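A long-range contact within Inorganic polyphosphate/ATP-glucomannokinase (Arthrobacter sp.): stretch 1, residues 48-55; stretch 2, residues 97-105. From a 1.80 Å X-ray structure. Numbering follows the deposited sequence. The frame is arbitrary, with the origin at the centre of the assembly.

Stretch 1 (48-55) PATPESVA
Stretch 2 (97-105) VDKSWLNTD

Stretch 1 enters as a loop and turns into a helix at Pro 51. Pro 48 follows a cis peptide bond and, at phi/psi -67/155, is extended, as is Thr 50 at -95/162; Ala 49 lies between them at -92/81. From Pro 51 (-49/-46) onward the angles are helical, and Val 54 N donates to Thr 50 O at 2.8 Å, Ala 55 N to Pro 51 O at 2.9 Å. Stretch 2 runs from extended Val 97 (-136/167) through Asp 98 (-53/132) into a 3-10 segment, 99-101, with phi from -63 to -72 and psi from -12 to -28. A type II turn from Trp 101 to Thr 104 follows, with Leu 102 at -54/131 and Asn 103 at 67/15; Thr 104 N reaches Trp 101 O at 2.9 Å. The register sets the CA of Thr 50 6.0 Å from that of Asp 98, and the CA of Pro 51 6.3 Å from that of Trp 101.

Thr 50 is the N-cap. Its p rotamer (chi1 64°) lets OG1 accept from Ser 53 N at 3.3 Å, while Ser 53, also p, returns OG to Thr 50 N at 2.9 Å. Proline suits the first helical turn, where its lack of an N-H costs no helical hydrogen bond.

Trp 101 is the centre of the contact. Its CA-to-CB bond points sideways, but chi1 -85° and chi2 110° bring the indole end nearer to stretch 1. There NE1 donates to Ala 49 O at 2.9 Å, the one hydrogen bond between the stretches, which gives the buried indole N-H a partner. Pro 51 lies over one ring face: its CA is 3.7 Å from the six-membered ring centroid, 27° off the normal, a CH-pi contact, and its CG, in an exo pucker, is 3.8 Å from Trp 101 CD2. Val 54, chi1 171° (t), points toward stretch 2 and meets the ring edge, CB to Trp 101 CZ2 at 3.5 Å. Apolar proline and valine thus suit the aromatic surface, and the contact buries 336 Å² in all.

Asp 98 (chi1 -163°, t; chi2 77°) braces the 3-10 segment: OD2 accepts from Ser 100 N at 3.1 Å and, very short, from Ser 100 OG at 2.5 Å. Ser 100 has a small side chain, and its p rotamer (chi1 62°) places OG within reach of Asp 98 OD2 and 3.2 Å from Pro 51 CD; the bond from Ser 100 N comes from the backbone. Asp 98 CB also packs 3.6 Å from Ala 49 O.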

ATOM      1  N   PRO A  48       8.628  16.677  10.448  1.00 35.18           N
ATOM      2  CA  PRO A  48       7.508  15.741  10.597  1.00 35.00           C
ATOM      3  C   PRO A  48       6.613  15.705   9.360  1.00 33.43           C
ATOM      4  O   PRO A  48       6.555  16.670   8.601  1.00 34.31           O
ATOM      5  CB  PRO A  48       6.777  16.278  11.823  1.00 35.37           C
ATOM      6  CG  PRO A  48       6.979  17.752  11.693  1.00 35.58           C
ATOM      7  CD  PRO A  48       8.449  17.845  11.330  1.00 36.50           C
ATOM      8  N   ALA A  49       5.924  14.588   9.159  1.00 33.03           N
ATOM      9  CA  ALA A  49       5.037  14.443   8.016  1.00 31.63           C
ATOM     10  C   ALA A  49       3.631  14.886   8.407  1.00 29.87           C
ATOM     11  O   ALA A  49       2.776  14.061   8.722  1.00 30.03           O
ATOM     12  CB  ALA A  49       5.024  12.992   7.541  1.00 32.60           C
ATOM     13  N   THR A  50       3.403  16.196   8.385  1.00 28.49           N
ATOM     14  CA  THR A  50       2.103  16.758   8.738  1.00 27.17           C
ATOM     15  C   THR A  50       1.258  16.977   7.493  1.00 25.38           C
ATOM     16  O   THR A  50       1.781  17.008   6.381  1.00 24.25           O
ATOM     17  CB  THR A  50       2.256  18.117   9.440  1.00 28.33           C
ATOM     18  OG1 THR A  50       2.843  19.057   8.530  1.00 27.37           O
ATOM     19  CG2 THR A  50       3.134  17.982  10.670  1.00 29.93           C
ATOM     20  N   PRO A  51      -0.063  17.136   7.666  1.00 23.40           N
ATOM     21  CA  PRO A  51      -0.952  17.356   6.525  1.00 21.29           C
ATOM     22  C   PRO A  51      -0.416  18.446   5.602  1.00 20.37           C
ATOM     23  O   PRO A  51      -0.382  18.285   4.385  1.00 18.87           O
ATOM     24  CB  PRO A  51      -2.264  17.752   7.192  1.00 21.97           C
ATOM     25  CG  PRO A  51      -2.254  16.906   8.429  1.00 22.99           C
ATOM     26  CD  PRO A  51      -0.831  17.074   8.924  1.00 24.82           C
ATOM     27  N   GLU A  52       0.015  19.554   6.195  1.00 19.51           N
ATOM     28  CA  GLU A  52       0.538  20.670   5.420  1.00 21.46           C
ATOM     29  C   GLU A  52       1.820  20.343   4.655  1.00 20.08           C
ATOM     30  O   GLU A  52       1.921  20.636   3.465  1.00 18.72           O
ATOM     31  CB  GLU A  52       0.768  21.873   6.341  1.00 26.21           C
ATOM     32  CG  GLU A  52       1.439  23.056   5.666  1.00 34.46           C
ATOM     33  CD  GLU A  52       1.386  24.311   6.515  1.00 38.52           C
ATOM     34  OE1 GLU A  52       0.272  24.833   6.730  1.00 41.54           O
ATOM     35  OE2 GLU A  52       2.456  24.773   6.967  1.00 42.46           O
ATOM     36  N   SER A  53       2.793  19.733   5.328  1.00 19.38           N
ATOM     37  CA  SER A  53       4.061  19.395   4.683  1.00 20.54           C
ATOM     38  C   SER A  53       3.885  18.315   3.621  1.00 18.17           C
ATOM     39  O   SER A  53       4.477  18.389   2.543  1.00 16.56           O
ATOM     40  CB  SER A  53       5.091  18.932   5.722  1.00 22.28           C
ATOM     41  OG  SER A  53       4.739  17.682   6.287  1.00 29.10           O
ATOM     42  N   VAL A  54       3.070  17.315   3.929  1.00 16.38           N
ATOM     43  CA  VAL A  54       2.813  16.233   2.982  1.00 16.87           C
ATOM     44  C   VAL A  54       2.084  16.769   1.750  1.00 16.52           C
ATOM     45  O   VAL A  54       2.368  16.364   0.627  1.00 16.20           O
ATOM     46  CB  VAL A  54       1.968  15.120   3.635  1.00 17.84           C
ATOM     47  CG1 VAL A  54       1.515  14.111   2.586  1.00 18.82           C
ATOM     48  CG2 VAL A  54       2.793  14.425   4.715  1.00 17.48           C
ATOM     49  N   ALA A  55       1.141  17.681   1.960  1.00 15.20           N
ATOM     50  CA  ALA A  55       0.396  18.256   0.840  1.00 16.60           C
ATOM     51  C   ALA A  55       1.354  18.938  -0.132  1.00 16.58           C
ATOM     52  O   ALA A  55       1.208  18.819  -1.350  1.00 15.05           O
ATOM     53  CB  ALA A  55      -0.635  19.257   1.350  1.00 15.40           C
ATOM     54  N   VAL A  97       2.286   7.720  11.537  1.00 21.48           N
ATOM     55  CA  VAL A  97       2.386   9.066  10.985  1.00 22.19           C
ATOM     56  C   VAL A  97       1.900  10.051  12.045  1.00 22.61           C
ATOM     57  O   VAL A  97       1.297   9.648  13.043  1.00 21.11           O
ATOM     58  CB  VAL A  97       1.538   9.223   9.700  1.00 21.86           C
ATOM     59  CG1 VAL A  97       2.064   8.289   8.617  1.00 21.98           C
ATOM     60  CG2 VAL A  97       0.084   8.927   9.989  1.00 21.60           C
ATOM     61  N   ASP A  98       2.159  11.339  11.835  1.00 23.76           N
ATOM     62  CA  ASP A  98       1.749  12.358  12.800  1.00 23.64           C
ATOM     63  C   ASP A  98       0.264  12.248  13.133  1.00 23.39           C
ATOM     64  O   ASP A  98      -0.582  12.175  12.238  1.00 22.50           O
ATOM     65  CB  ASP A  98       2.042  13.756  12.260  1.00 24.94           C
ATOM     66  CG  ASP A  98       2.020  14.810  13.347  1.00 27.09           C
ATOM     67  OD1 ASP A  98       3.008  14.896  14.106  1.00 29.30           O
ATOM     68  OD2 ASP A  98       1.014  15.536  13.456  1.00 26.97           O
ATOM     69  N   LYS A  99      -0.056  12.262  14.422  1.00 22.23           N
ATOM     70  CA  LYS A  99      -1.439  12.139  14.852  1.00 23.38           C
ATOM     71  C   LYS A  99      -2.362  13.270  14.399  1.00 21.49           C
ATOM     72  O   LYS A  99      -3.580  13.153  14.503  1.00 20.19           O
ATOM     73  CB  LYS A  99      -1.490  11.969  16.371  1.00 26.72           C
ATOM     74  CG  LYS A  99      -0.750  10.718  16.833  1.00 32.39           C
ATOM     75  CD  LYS A  99      -1.313   9.470  16.150  1.00 33.63           C
ATOM     76  CE  LYS A  99      -0.433   8.251  16.378  1.00 35.65           C
ATOM     77  NZ  LYS A  99       0.888   8.384  15.696  1.00 37.31           N
ATOM     78  N   SER A 100      -1.788  14.354  13.883  1.00 20.90           N
ATOM     79  CA  SER A 100      -2.601  15.466  13.400  1.00 21.63           C
ATOM     80  C   SER A 100      -3.384  15.016  12.169  1.00 21.38           C
ATOM     81  O   SER A 100      -4.299  15.698  11.717  1.00 21.21           O
ATOM     82  CB  SER A 100      -1.719  16.671  13.046  1.00 23.81           C
ATOM     83  OG  SER A 100      -0.817  16.365  11.996  1.00 26.59           O
ATOM     84  N   TRP A 101      -3.018  13.855  11.632  1.00 19.69           N
ATOM     85  CA  TRP A 101      -3.700  13.312  10.469  1.00 19.08           C
ATOM     86  C   TRP A 101      -5.088  12.804  10.831  1.00 19.38           C
ATOM     87  O   TRP A 101      -5.993  12.803   9.999  1.00 18.47           O
ATOM     88  CB  TRP A 101      -2.883  12.171   9.854  1.00 18.34           C
ATOM     89  CG  TRP A 101      -1.838  12.639   8.899  1.00 17.38           C
ATOM     90  CD1 TRP A 101      -0.488  12.618   9.083  1.00 17.36           C
ATOM     91  CD2 TRP A 101      -2.061  13.198   7.601  1.00 17.76           C
ATOM     92  NE1 TRP A 101       0.147  13.127   7.973  1.00 18.57           N
ATOM     93  CE2 TRP A 101      -0.796  13.492   7.050  1.00 18.33           C
ATOM     94  CE3 TRP A 101      -3.211  13.480   6.849  1.00 18.40           C
ATOM     95  CZ2 TRP A 101      -0.644  14.053   5.777  1.00 19.30           C
ATOM     96  CZ3 TRP A 101      -3.060  14.040   5.583  1.00 18.67           C
ATOM     97  CH2 TRP A 101      -1.787  14.319   5.061  1.00 18.26           C
ATOM     98  N   LEU A 102      -5.254  12.378  12.080  1.00 18.83           N
ATOM     99  CA  LEU A 102      -6.539  11.862  12.530  1.00 19.94           C
ATOM    100  C   LEU A 102      -7.678  12.844  12.273  1.00 22.32           C
ATOM    101  O   LEU A 102      -7.582  14.029  12.605  1.00 21.70           O
ATOM    102  CB  LEU A 102      -6.479  11.511  14.019  1.00 21.02           C
ATOM    103  CG  LEU A 102      -5.554  10.347  14.387  1.00 20.52           C
ATOM    104  CD1 LEU A 102      -5.580  10.125  15.893  1.00 22.72           C
ATOM    105  CD2 LEU A 102      -6.004   9.084  13.659  1.00 22.78           C
ATOM    106  N   ASN A 103      -8.746  12.332  11.672  1.00 21.16           N
ATOM    107  CA  ASN A 103      -9.938  13.113  11.349  1.00 24.31           C
ATOM    108  C   ASN A 103      -9.707  14.182  10.281  1.00 22.83           C
ATOM    109  O   ASN A 103     -10.522  15.086  10.106  1.00 24.24           O
ATOM    110  CB  ASN A 103     -10.505  13.760  12.614  1.00 27.79           C
ATOM    111  CG  ASN A 103     -12.013  13.640  12.697  1.00 33.55           C
ATOM    112  OD1 ASN A 103     -12.636  14.135  13.639  1.00 38.77           O
ATOM    113  ND2 ASN A 103     -12.610  12.976  11.711  1.00 33.75           N
ATOM    114  N   THR A 104      -8.596  14.075   9.565  1.00 21.66           N
ATOM    115  CA  THR A 104      -8.289  15.025   8.504  1.00 20.85           C
ATOM    116  C   THR A 104      -8.939  14.588   7.195  1.00 20.13           C
ATOM    117  O   THR A 104      -8.826  13.427   6.795  1.00 17.10           O
ATOM    118  CB  THR A 104      -6.763  15.137   8.275  1.00 21.81           C
ATOM    119  OG1 THR A 104      -6.159  15.795   9.393  1.00 24.44           O
ATOM    120  CG2 THR A 104      -6.462  15.925   6.999  1.00 22.30           C
ATOM    121  N   ASP A 105      -9.640  15.509   6.539  1.00 19.04           N
ATOM    122  CA  ASP A 105     -10.262  15.201   5.255  1.00 17.09           C
ATOM    123  C   ASP A 105      -9.118  15.345   4.255  1.00 17.04           C
ATOM    124  O   ASP A 105      -8.876  16.434   3.726  1.00 14.76           O
ATOM    125  CB  ASP A 105     -11.362  16.212   4.925  1.00 19.58           C
ATOM    126  CG  ASP A 105     -12.172  15.819   3.700  1.00 21.86           C
ATOM    127  OD1 ASP A 105     -11.626  15.136   2.799  1.00 19.96           O
ATOM    128  OD2 ASP A 105     -13.359  16.207   3.629  1.00 23.30           O
TER